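Local coordinates for protein lipolytic enzyme, G-D-S-L family (Bacteroides thetaiotaomicron, PDB 7BR2) that metabolizes the drug diltiazem as a gut microbial serine esterase of the SGNH (GDSL) hydrolase family, at residues 34-39 with 358-363. Residues are numbered along the deposited sequence; the frame is centred on the assembly and turned at random.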
loop_
_atom_site.group_PDB
_atom_site.type_symbol
_atom_site.label_atom_id
_atom_site.label_comp_id
_atom_site.label_asym_id
_atom_site.label_seq_id
_atom_site.Cartn_x
_atom_site.Cartn_y
_atom_site.Cartn_z
ATOM N N ARG A 34 3.346 -4.069 -2.936
ATOM C CA ARG A 34 3.639 -2.702 -2.528
ATOM C C ARG A 34 2.508 -2.004 -1.782
ATOM O O ARG A 34 2.660 -0.828 -1.432
ATOM C CB ARG A 34 4.018 -1.863 -3.756
ATOM C CG ARG A 34 5.445 -2.083 -4.281
ATOM C CD ARG A 34 5.651 -1.252 -5.528
ATOM N NE ARG A 34 6.985 -1.359 -6.123
ATOM C CZ ARG A 34 7.403 -2.367 -6.891
ATOM N NH1 ARG A 34 6.619 -3.409 -7.148
ATOM N NH2 ARG A 34 8.627 -2.340 -7.395
ATOM N N TYR A 35 1.404 -2.685 -1.488
ATOM C CA TYR A 35 0.293 -1.987 -0.859
ATOM C C TYR A 35 0.738 -1.321 0.436
ATOM O O TYR A 35 0.333 -0.190 0.730
ATOM C CB TYR A 35 -0.882 -2.937 -0.617
ATOM C CG TYR A 35 -0.683 -3.988 0.459
ATOM C CD1 TYR A 35 -0.858 -3.689 1.819
ATOM C CD2 TYR A 35 -0.373 -5.297 0.119
ATOM C CE1 TYR A 35 -0.681 -4.669 2.813
ATOM C CE2 TYR A 35 -0.209 -6.284 1.097
ATOM C CZ TYR A 35 -0.369 -5.967 2.439
ATOM O OH TYR A 35 -0.192 -6.949 3.391
ATOM N N HIS A 36 1.599 -1.995 1.207
ATOM C CA HIS A 36 2.073 -1.419 2.459
ATOM C C HIS A 36 2.987 -0.236 2.196
ATOM O O HIS A 36 2.947 0.767 2.926
ATOM C CB HIS A 36 2.778 -2.485 3.306
ATOM C CG HIS A 36 3.635 -3.431 2.514
ATOM N ND1 HIS A 36 4.900 -3.103 2.068
ATOM C CD2 HIS A 36 3.415 -4.706 2.113
ATOM C CE1 HIS A 36 5.410 -4.126 1.406
ATOM N NE2 HIS A 36 4.534 -5.115 1.428
ATOM N N SER A 37 3.797 -0.323 1.138
ATOM C CA SER A 37 4.625 0.814 0.745
ATOM C C SER A 37 3.763 1.989 0.273
ATOM O O SER A 37 4.068 3.151 0.562
ATOM C CB SER A 37 5.615 0.382 -0.338
ATOM O OG SER A 37 6.553 1.404 -0.628
ATOM N N PHE A 38 2.674 1.703 -0.441
ATOM C CA PHE A 38 1.776 2.762 -0.897
ATOM C C PHE A 38 1.054 3.412 0.284
ATOM O O PHE A 38 0.848 4.635 0.310
ATOM C CB PHE A 38 0.781 2.169 -1.902
ATOM C CG PHE A 38 1.421 1.673 -3.189
ATOM C CD1 PHE A 38 2.670 2.135 -3.592
ATOM C CD2 PHE A 38 0.761 0.750 -3.997
ATOM C CE1 PHE A 38 3.247 1.688 -4.770
ATOM C CE2 PHE A 38 1.341 0.286 -5.177
ATOM C CZ PHE A 38 2.580 0.764 -5.569
ATOM N N ILE A 39 0.695 2.611 1.290
ATOM C CA ILE A 39 0.074 3.150 2.503
ATOM C C ILE A 39 1.047 4.063 3.252
ATOM O O ILE A 39 0.689 5.172 3.693
ATOM C CB ILE A 39 -0.425 2.007 3.401
ATOM C CG1 ILE A 39 -1.592 1.254 2.754
ATOM C CG2 ILE A 39 -0.851 2.550 4.750
ATOM C CD1 ILE A 39 -1.941 -0.084 3.471
ATOM N N TYR A 358 13.002 2.936 -3.512
ATOM C CA TYR A 358 14.346 2.442 -3.178
ATOM C C TYR A 358 14.337 1.706 -1.840
ATOM O O TYR A 358 14.901 0.604 -1.694
ATOM C CB TYR A 358 15.339 3.605 -3.084
ATOM C CG TYR A 358 15.829 4.211 -4.378
ATOM C CD1 TYR A 358 16.356 3.416 -5.390
ATOM C CD2 TYR A 358 15.813 5.584 -4.572
ATOM C CE1 TYR A 358 16.830 3.968 -6.560
ATOM C CE2 TYR A 358 16.283 6.146 -5.758
ATOM C CZ TYR A 358 16.784 5.330 -6.742
ATOM O OH TYR A 358 17.254 5.857 -7.921
ATOM N N ARG A 359 13.702 2.333 -0.842
ATOM C CA ARG A 359 13.575 1.739 0.486
ATOM C C ARG A 359 12.849 0.403 0.428
ATOM O O ARG A 359 13.298 -0.589 1.017
ATOM C CB ARG A 359 12.838 2.713 1.415
ATOM C CG ARG A 359 12.546 2.161 2.799
ATOM C CD ARG A 359 11.239 2.735 3.352
ATOM N NE ARG A 359 10.068 2.361 2.553
ATOM C CZ ARG A 359 9.472 1.170 2.597
ATOM N NH1 ARG A 359 9.940 0.227 3.404
ATOM N NH2 ARG A 359 8.403 0.925 1.839
ATOM N N TRP A 360 11.729 0.361 -0.296
ATOM C CA TRP A 360 10.959 -0.871 -0.413
ATOM C C TRP A 360 11.816 -2.000 -0.986
ATOM O O TRP A 360 11.734 -3.145 -0.518
ATOM C CB TRP A 360 9.707 -0.623 -1.265
ATOM C CG TRP A 360 8.931 -1.856 -1.590
ATOM C CD1 TRP A 360 7.924 -2.416 -0.853
ATOM C CD2 TRP A 360 9.113 -2.701 -2.737
ATOM N NE1 TRP A 360 7.458 -3.550 -1.481
ATOM C CE2 TRP A 360 8.178 -3.752 -2.632
ATOM C CE3 TRP A 360 9.976 -2.672 -3.833
ATOM C CZ2 TRP A 360 8.085 -4.772 -3.590
ATOM C CZ3 TRP A 360 9.881 -3.686 -4.790
ATOM C CH2 TRP A 360 8.940 -4.719 -4.660
ATOM N N GLU A 361 12.675 -1.689 -1.971
ATOM C CA GLU A 361 13.551 -2.719 -2.550
ATOM C C GLU A 361 14.539 -3.264 -1.523
ATOM O O GLU A 361 14.740 -4.489 -1.408
ATOM C CB GLU A 361 14.314 -2.157 -3.752
ATOM C CG GLU A 361 13.512 -2.134 -5.042
ATOM C CD GLU A 361 14.158 -1.293 -6.138
ATOM O OE1 GLU A 361 15.408 -1.221 -6.181
ATOM O OE2 GLU A 361 13.398 -0.681 -6.946
ATOM N N LEU A 362 15.175 -2.360 -0.768
ATOM C CA LEU A 362 16.068 -2.810 0.299
ATOM C C LEU A 362 15.329 -3.727 1.273
ATOM O O LEU A 362 15.801 -4.836 1.616
ATOM C CB LEU A 362 16.638 -1.595 1.026
ATOM C CG LEU A 362 17.774 -0.881 0.301
ATOM C CD1 LEU A 362 18.078 0.504 0.930
ATOM C CD2 LEU A 362 19.012 -1.752 0.264
ATOM N N GLU A 363 14.125 -3.311 1.680
ATOM C CA GLU A 363 13.353 -4.145 2.600
ATOM C C GLU A 363 13.067 -5.515 1.992
ATOM O O GLU A 363 13.101 -6.533 2.699
ATOM C CB GLU A 363 12.053 -3.445 2.998
ATOM C CG GLU A 363 11.334 -4.136 4.149
ATOM C CD GLU A 363 10.013 -3.467 4.536
ATOM O OE1 GLU A 363 9.440 -2.720 3.705
ATOM O OE2 GLU A 363 9.558 -3.698 5.685
HETATM O O HOH W 1 6.884 -1.373 2.623
#
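The short helical segments 35-39 and 358-363 cross at 141° with their axes 10.8 Å apart, roughly antiparallel, and come nearest in backbone at Ser37 and Trp360. The contact packs the start of helix 35-46, part of the SGNH-hydrolase fold, against the long helix 344-377, met much later in the chain. Trp360, with CG anti to its backbone N (chi1 173°), lays its indole against Arg34, just before helix 35-46, and against His36 and Ser37 in its first turn. Arg34 lies across one face of that indole: its CG makes a CH-pi contact 3.8 Å from the centroid of the Trp360 five-membered ring, and the extended chain then carries the guanidinium over the six-membered ring. There Arg34 CZ sits 3.8 Å from the ring centroid in a cation-pi stack, the planes 26° apart, while Arg34 NH2 also forms a salt bridge with Glu357. At the indole edge, His36 CE1 approaches Trp360 NE1 at 3.6 Å, rim to rim; that indole nitrogen is hydrogen-bonded to the carbonyl of Gly33, which would help to set the rotation of the ring. Replacing Trp360 by an alanine here would probably loosen the junction of the two helices, since the platform under Arg34 and the bond to Gly33 would go. Arg359, bent at chi2 and chi3, reaches across to helix 35-46; its NE bonds to Asn356, and NH1 makes a 3.0 Å salt bridge to Glu363 OE1, from above the carboxylate plane. The neighbouring Arg359 NH2 gives a weak, bent hydrogen bond to Ser37 OG. His36 NE2 is held by the carbonyl of Thr30, and one water links its ND1, at 2.7 Å, to Arg359 NH2 and Glu363 OE1, accepting from the arginine and donating to the carboxylate.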